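Local coordinates for DNA methyltransferase (Nicotiana tabacum, PDB 4ONQ), which probably transfers methyl groups to the C5 position of cytosines in DNA, and is represented here by the catalytic domain of a longer plant DRM protein, at residues 48-51 with 52-56; 99-102 with 103-106; 147-151 with 152-156. The protein carries 5 engineered substitutions. All coordinates share one frame; numbering follows the deposited sequence.

Contact 1 of 3, residues 48-51 with 52-56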
loop_
_atom_site.group_PDB
_atom_site.type_symbol
_atom_site.label_atom_id
_atom_site.label_comp_id
_atom_site.label_asym_id
_atom_site.label_seq_id
_atom_site.Cartn_x
_atom_site.Cartn_y
_atom_site.Cartn_z
ATOM N N ALA A 48 -10.768 -11.550 -5.663
ATOM C CA ALA A 48 -10.116 -12.770 -6.107
ATOM C C ALA A 48 -11.095 -13.907 -5.884
ATOM O O ALA A 48 -11.975 -13.794 -5.032
ATOM C CB ALA A 48 -8.837 -12.997 -5.313
ATOM N N PRO A 49 -10.964 -15.001 -6.654
ATOM C CA PRO A 49 -11.913 -16.106 -6.470
ATOM C C PRO A 49 -11.855 -16.709 -5.065
ATOM O O PRO A 49 -10.839 -16.583 -4.381
ATOM C CB PRO A 49 -11.487 -17.131 -7.531
ATOM C CG PRO A 49 -10.028 -16.910 -7.742
ATOM C CD PRO A 49 -9.710 -15.557 -7.203
ATOM N N LYS A 50 -12.954 -17.335 -4.651
ATOM C CA LYS A 50 -13.093 -17.932 -3.323
ATOM C C LYS A 50 -11.929 -18.868 -2.979
ATOM O O LYS A 50 -11.373 -18.829 -1.869
ATOM C CB LYS A 50 -14.428 -18.687 -3.250
ATOM C CG LYS A 50 -14.645 -19.517 -1.998
ATOM C CD LYS A 50 -15.258 -18.703 -0.871
ATOM C CE LYS A 50 -15.632 -19.604 0.301
ATOM N NZ LYS A 50 -16.145 -18.833 1.468
ATOM N N GLY A 51 -11.555 -19.693 -3.953
ATOM C CA GLY A 51 -10.514 -20.686 -3.774
ATOM C C GLY A 51 -9.148 -20.109 -3.461
ATOM O O GLY A 51 -8.366 -20.714 -2.725
ATOM N N VAL A 52 -8.851 -18.939 -4.017
ATOM C CA VAL A 52 -7.550 -18.320 -3.800
ATOM C C VAL A 52 -7.387 -17.860 -2.352
ATOM O O VAL A 52 -6.384 -18.160 -1.708
ATOM C CB VAL A 52 -7.298 -17.141 -4.760
ATOM C CG1 VAL A 52 -5.982 -16.455 -4.419
ATOM C CG2 VAL A 52 -7.282 -17.631 -6.197
ATOM N N TRP A 53 -8.377 -17.136 -1.844
ATOM C CA TRP A 53 -8.330 -16.683 -0.464
ATOM C C TRP A 53 -8.410 -17.864 0.498
ATOM O O TRP A 53 -7.793 -17.844 1.564
ATOM C CB TRP A 53 -9.421 -15.648 -0.188
ATOM C CG TRP A 53 -9.011 -14.262 -0.595
ATOM C CD1 TRP A 53 -9.523 -13.514 -1.617
ATOM C CD2 TRP A 53 -7.977 -13.471 -0.000
ATOM N NE1 TRP A 53 -8.876 -12.304 -1.687
ATOM C CE2 TRP A 53 -7.924 -12.253 -0.704
ATOM C CE3 TRP A 53 -7.094 -13.673 1.065
ATOM C CZ2 TRP A 53 -7.026 -11.246 -0.377
ATOM C CZ3 TRP A 53 -6.202 -12.672 1.383
ATOM C CH2 TRP A 53 -6.175 -11.474 0.667
ATOM N N ASP A 54 -9.152 -18.901 0.115
ATOM C CA ASP A 54 -9.138 -20.135 0.894
ATOM C C ASP A 54 -7.719 -20.709 0.990
ATOM O O ASP A 54 -7.252 -21.048 2.079
ATOM C CB ASP A 54 -10.106 -21.165 0.311
ATOM C CG ASP A 54 -11.558 -20.856 0.644
ATOM O OD1 ASP A 54 -11.803 -20.127 1.631
ATOM O OD2 ASP A 54 -12.452 -21.349 -0.076
ATOM N N THR A 55 -7.041 -20.793 -0.152
ATOM C CA THR A 55 -5.663 -21.278 -0.214
ATOM C C THR A 55 -4.720 -20.444 0.649
ATOM O O THR A 55 -3.913 -20.985 1.409
ATOM C CB THR A 55 -5.122 -21.248 -1.658
ATOM O OG1 THR A 55 -5.924 -22.092 -2.494
ATOM C CG2 THR A 55 -3.671 -21.720 -1.699
ATOM N N ILE A 56 -4.823 -19.126 0.516
ATOM C CA ILE A 56 -3.978 -18.207 1.271
ATOM C C ILE A 56 -4.188 -18.369 2.772
ATOM O O ILE A 56 -3.221 -18.420 3.533
ATOM C CB ILE A 56 -4.216 -16.740 0.851
ATOM C CG1 ILE A 56 -3.692 -16.507 -0.570
ATOM C CG2 ILE A 56 -3.535 -15.788 1.820
ATOM C CD1 ILE A 56 -4.102 -15.167 -1.168
#

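Contact 2 of 3, residues 99-102 with 103-106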
loop_
_atom_site.group_PDB
_atom_site.type_symbol
_atom_site.label_atom_id
_atom_site.label_comp_id
_atom_site.label_asym_id
_atom_site.label_seq_id
_atom_site.Cartn_x
_atom_site.Cartn_y
_atom_site.Cartn_z
ATOM N N PRO A 99 -6.149 13.954 3.352
ATOM C CA PRO A 99 -7.360 14.462 2.701
ATOM C C PRO A 99 -8.084 13.295 2.056
ATOM O O PRO A 99 -7.434 12.415 1.497
ATOM C CB PRO A 99 -6.812 15.417 1.628
ATOM C CG PRO A 99 -5.357 15.090 1.502
ATOM C CD PRO A 99 -4.935 14.616 2.851
ATOM N N ARG A 100 -9.405 13.262 2.155
ATOM C CA ARG A 100 -10.138 12.099 1.684
ATOM C C ARG A 100 -11.008 12.371 0.459
ATOM O O ARG A 100 -11.651 11.466 -0.054
ATOM C CB ARG A 100 -10.939 11.458 2.824
ATOM C CG ARG A 100 -10.065 10.659 3.790
ATOM C CD ARG A 100 -10.839 10.134 4.993
ATOM N NE ARG A 100 -11.714 9.011 4.664
ATOM C CZ ARG A 100 -13.035 9.099 4.543
ATOM N NH1 ARG A 100 -13.643 10.262 4.724
ATOM N NH2 ARG A 100 -13.750 8.024 4.244
ATOM N N THR A 101 -11.015 13.608 -0.023
ATOM C CA THR A 101 -11.661 13.890 -1.293
ATOM C C THR A 101 -10.647 14.391 -2.300
ATOM O O THR A 101 -9.621 14.963 -1.924
ATOM C CB THR A 101 -12.789 14.928 -1.169
ATOM O OG1 THR A 101 -12.273 16.127 -0.582
ATOM C CG2 THR A 101 -13.921 14.389 -0.318
ATOM N N ILE A 102 -10.940 14.159 -3.577
ATOM C CA ILE A 102 -10.112 14.652 -4.671
ATOM C C ILE A 102 -9.849 16.142 -4.522
ATOM O O ILE A 102 -8.713 16.600 -4.627
ATOM C CB ILE A 102 -10.797 14.409 -6.029
ATOM C CG1 ILE A 102 -10.851 12.910 -6.329
ATOM C CG2 ILE A 102 -10.064 15.146 -7.137
ATOM C CD1 ILE A 102 -11.876 12.529 -7.367
ATOM N N HIS A 103 -10.881 16.883 -4.232
ATOM C CA HIS A 103 -10.759 18.285 -4.048
ATOM C C HIS A 103 -9.903 18.698 -2.915
ATOM O O HIS A 103 -9.270 19.721 -3.013
ATOM C CB HIS A 103 -12.109 18.919 -3.903
ATOM C CG HIS A 103 -12.878 18.976 -5.167
ATOM N ND1 HIS A 103 -14.189 19.125 -5.192
ATOM C CD2 HIS A 103 -12.470 18.899 -6.473
ATOM C CE1 HIS A 103 -14.606 19.136 -6.442
ATOM N NE2 HIS A 103 -13.551 19.002 -7.225
ATOM N N GLU A 104 -9.941 17.996 -1.795
ATOM C CA GLU A 104 -9.000 18.294 -0.739
ATOM C C GLU A 104 -7.565 17.965 -1.094
ATOM O O GLU A 104 -6.685 18.736 -0.834
ATOM C CB GLU A 104 -9.382 17.686 0.627
ATOM C CG GLU A 104 -10.842 17.297 0.820
ATOM C CD GLU A 104 -11.209 16.990 2.259
ATOM O OE1 GLU A 104 -11.739 17.867 2.935
ATOM O OE2 GLU A 104 -10.995 15.870 2.722
ATOM N N ALA A 105 -7.349 16.802 -1.683
ATOM C CA ALA A 105 -6.019 16.358 -2.049
ATOM C C ALA A 105 -5.350 17.156 -3.141
ATOM O O ALA A 105 -4.196 17.412 -3.089
ATOM C CB ALA A 105 -5.994 14.878 -2.331
ATOM N N LEU A 106 -6.121 17.538 -4.121
ATOM C CA LEU A 106 -5.627 18.223 -5.263
ATOM C C LEU A 106 -6.385 19.499 -5.446
ATOM O O LEU A 106 -7.298 19.568 -6.204
ATOM C CB LEU A 106 -5.859 17.374 -6.473
ATOM C CG LEU A 106 -5.003 16.207 -6.880
ATOM C CD1 LEU A 106 -3.722 16.034 -6.145
ATOM C CD2 LEU A 106 -5.791 14.949 -6.790
#

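Contact 3 of 3, residues 147-151 with 152-156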
loop_
_atom_site.group_PDB
_atom_site.type_symbol
_atom_site.label_atom_id
_atom_site.label_comp_id
_atom_site.label_asym_id
_atom_site.label_seq_id
_atom_site.Cartn_x
_atom_site.Cartn_y
_atom_site.Cartn_z
ATOM N N GLY A 147 -20.707 23.786 -21.723
ATOM C CA GLY A 147 -21.282 23.179 -20.532
ATOM C C GLY A 147 -22.778 23.387 -20.389
ATOM O O GLY A 147 -23.251 24.521 -20.421
ATOM N N GLU A 148 -23.504 22.288 -20.243
ATOM C CA GLU A 148 -22.950 20.965 -20.057
ATOM C C GLU A 148 -23.035 20.171 -21.333
ATOM O O GLU A 148 -23.787 20.497 -22.196
ATOM C CB GLU A 148 -23.758 20.243 -18.976
ATOM C CG GLU A 148 -23.858 20.969 -17.660
ATOM C CD GLU A 148 -24.837 20.329 -16.691
ATOM O OE1 GLU A 148 -25.799 19.673 -17.125
ATOM O OE2 GLU A 148 -24.652 20.487 -15.480
ATOM N N PRO A 149 -22.261 19.120 -21.447
ATOM C CA PRO A 149 -22.339 18.267 -22.637
ATOM C C PRO A 149 -23.510 17.291 -22.548
ATOM O O PRO A 149 -24.020 17.038 -21.449
ATOM C CB PRO A 149 -21.006 17.517 -22.615
ATOM C CG PRO A 149 -20.607 17.499 -21.195
ATOM C CD PRO A 149 -21.135 18.747 -20.571
ATOM N N PRO A 150 -23.947 16.759 -23.699
ATOM C CA PRO A 150 -25.013 15.757 -23.734
ATOM C C PRO A 150 -24.704 14.609 -22.787
ATOM O O PRO A 150 -23.532 14.335 -22.503
ATOM C CB PRO A 150 -24.988 15.273 -25.186
ATOM C CG PRO A 150 -24.480 16.439 -25.951
ATOM C CD PRO A 150 -23.484 17.118 -25.050
ATOM N N MET A 151 -25.750 13.959 -22.296
ATOM C CA MET A 151 -25.607 12.875 -21.336
ATOM C C MET A 151 -24.712 11.739 -21.820
ATOM O O MET A 151 -23.944 11.188 -21.038
ATOM C CB MET A 151 -26.981 12.327 -20.945
ATOM C CG MET A 151 -27.792 13.280 -20.086
ATOM S SD MET A 151 -26.937 13.717 -18.557
ATOM C CE MET A 151 -26.480 12.094 -17.962
ATOM N N ARG A 152 -24.818 11.370 -23.092
ATOM C CA ARG A 152 -24.045 10.229 -23.587
ATOM C C ARG A 152 -22.562 10.546 -23.652
ATOM O O ARG A 152 -21.733 9.667 -23.424
ATOM C CB ARG A 152 -24.533 9.732 -24.949
ATOM C CG ARG A 152 -24.442 10.766 -26.017
ATOM C CD ARG A 152 -24.179 10.188 -27.398
ATOM N NE ARG A 152 -23.443 11.170 -28.191
ATOM C CZ ARG A 152 -23.944 12.323 -28.620
ATOM N NH1 ARG A 152 -23.178 13.154 -29.306
ATOM N NH2 ARG A 152 -25.208 12.631 -28.381
ATOM N N VAL A 153 -22.220 11.793 -23.961
ATOM C CA VAL A 153 -20.815 12.183 -23.912
ATOM C C VAL A 153 -20.348 12.303 -22.466
ATOM O O VAL A 153 -19.246 11.883 -22.147
ATOM C CB VAL A 153 -20.476 13.446 -24.759
ATOM C CG1 VAL A 153 -21.720 14.029 -25.361
ATOM C CG2 VAL A 153 -19.707 14.475 -23.939
ATOM N N GLN A 154 -21.200 12.830 -21.589
ATOM C CA GLN A 154 -20.894 12.846 -20.162
ATOM C C GLN A 154 -20.544 11.440 -19.682
ATOM O O GLN A 154 -19.574 11.239 -18.949
ATOM C CB GLN A 154 -22.074 13.379 -19.351
ATOM C CG GLN A 154 -22.227 14.886 -19.348
ATOM C CD GLN A 154 -23.325 15.347 -18.390
ATOM O OE1 GLN A 154 -23.497 14.777 -17.307
ATOM N NE2 GLN A 154 -24.077 16.375 -18.789
ATOM N N LYS A 155 -21.323 10.460 -20.126
ATOM C CA LYS A 155 -21.074 9.082 -19.749
ATOM C C LYS A 155 -19.765 8.576 -20.342
ATOM O O LYS A 155 -18.978 7.929 -19.655
ATOM C CB LYS A 155 -22.227 8.170 -20.167
ATOM C CG LYS A 155 -22.053 6.756 -19.642
ATOM C CD LYS A 155 -22.974 5.770 -20.317
ATOM C CE LYS A 155 -22.565 4.346 -19.977
ATOM N NZ LYS A 155 -22.249 4.176 -18.527
ATOM N N PHE A 156 -19.532 8.872 -21.616
ATOM C CA PHE A 156 -18.269 8.489 -22.249
ATOM C C PHE A 156 -17.034 9.026 -21.484
ATOM O O PHE A 156 -16.140 8.244 -21.103
ATOM C CB PHE A 156 -18.260 8.900 -23.728
ATOM C CG PHE A 156 -16.889 9.016 -24.317
ATOM C CD1 PHE A 156 -16.163 7.884 -24.645
ATOM C CD2 PHE A 156 -16.322 10.259 -24.538
ATOM C CE1 PHE A 156 -14.891 7.989 -25.185
ATOM C CE2 PHE A 156 -15.052 10.372 -25.080
ATOM C CZ PHE A 156 -14.336 9.237 -25.399
#

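Contact 1 of 3, residues 48-51 with 52-56
The chain passes from Ala48 and Pro49, both extended, into a helix at Lys50, and its first full-turn bond runs from Asp54 N to Lys50 O at 3.0 Å. Pro49 O, at the N-cap, accepts a weak bond from Val52 N. Gly51 O, in the same first turn, is gripped twice by Thr55. The hydroxyl OG1 stands beside its own backbone N (chi1 -61°) and donates to Gly51 O at 2.8 Å, while Thr55 N reaches that oxygen at 2.9 Å from the other face of the carbonyl plane. CG2 of Val52 lies close against the proline ring, 3.2 Å from Pro49 CG. Ala48 CB meets the five-membered end of the Trp53 indole, 3.7 Å from NE1, whose hydrogen goes to Ala46 O. Along the outer side, the bent Lys50 chain passes Asp54, but Lys50 NZ stays 4.5 Å from Asp54 OD1, an attraction short of a salt bridge. The arrangement is the N-terminal first turn of helix 50-59, with Pro49 at the N-cap, in the DRM-type methyltransferase domain: Trp53 turns inward onto the mixed sheet, touching strands 39-45 and 79-84 and meeting Phe67 edge-to-face, while the charged side remains at the surface.

Contact 2 of 3, residues 99-102 with 103-106
Leu106 N donates to Ile102 O at 2.8 Å and closes a helix barely more than one turn long. A second backbone bond, from Ala105 N to Thr101 O at 2.9 Å, runs beside it. Thr101 occupies the N-cap, and its hydroxyl, placed between the backbone N and the carbonyl carbon (chi1 56°), accepts the capping bond from Glu104 N; the model sets this oxygen too near the Glu104 side chain, so the place of both is less sure. Extended beyond CG, the Glu104 side chain reaches back toward Arg100, and OE2 accepts from Arg100 N at 3.1 Å on its anti lone pair, the one pointing away from OE1. The N-H of Arg100 is thus tied to the helix, whereas its guanidinium makes no salt bridge with this carboxylate. Pro99 packs against the turn through CB and CG: its CB lies 3.6 Å from Glu104 CB, and its CG 3.9 Å from Ala105 CB. Ile102 and Leu106 are buried, and Ile102 CG2 comes 4.3 Å from Leu106 CD2. The short helix 102-105 follows a loop that leaves strand 79-84. Ile102 turns to Trp113 and Leu122 and shares a backbone bond with Thr120, His103 meets Trp113 edge-to-face, and Ala105 and Leu106 rest on helix 179-186.

Contact 3 of 3, residues 147-151 with 152-156
Gln154 carries its CG beside the backbone N (chi1 -79°) and continues extended (chi2 -173°), which sends its amide back past the start of the helix to the carbonyl of Pro149. There NE2 donates to Pro149 O at 2.7 Å, with the oxygen close to the amide plane. The backbone of the same residue is held as well: Gln154 N donates to Pro150 O, the N-cap carbonyl, at 2.9 Å. One glutamine therefore satisfies the carbonyls of two successive prolines. The Pro149 ring crosses the glutamine chain at about a right angle, with its CG 3.6 Å from Gln154 CG. Val153, in a strained, nearly eclipsed rotation (chi1 4°), divides its methyls between the two rings, CG2 lying 3.6 Å from Pro149 CB and CG1 3.5 Å from Pro150 CB. Met151, bent twice, brings SD to 3.8 Å from Gln154 OE1. Replacing this glutamine with an alanine would probably leave Pro149 O without its side-chain donor, so that the proline segment could shift against the helix. The segment ends the loop that joins helix 132-143 to helix 151-164, where Trp116 touches both Pro149 and Gln154, Phe145 touches Pro150, and Glu148 reaches Ser115.

How the contacts relate
All three contacts are helix starts with a proline nearby, yet they share no element and none touches another. Contact 1 is the most exposed, laying a buried tryptophan onto the mixed sheet and leaving a lysine and an aspartate outside. Contacts 2 and 3 are partly buried and lie on the same side of the chain's centre, their centres about 24 Å apart, with contact 3 farther out. Proline holds the N-cap in contacts 1 and 3, and threonine in contact 2. The side-chain bonds differ too: a hydroxyl to a carbonyl within the helix in contact 1, a carboxylate to an upstream N-H in contact 2, and an amide to an upstream carbonyl in contact 3.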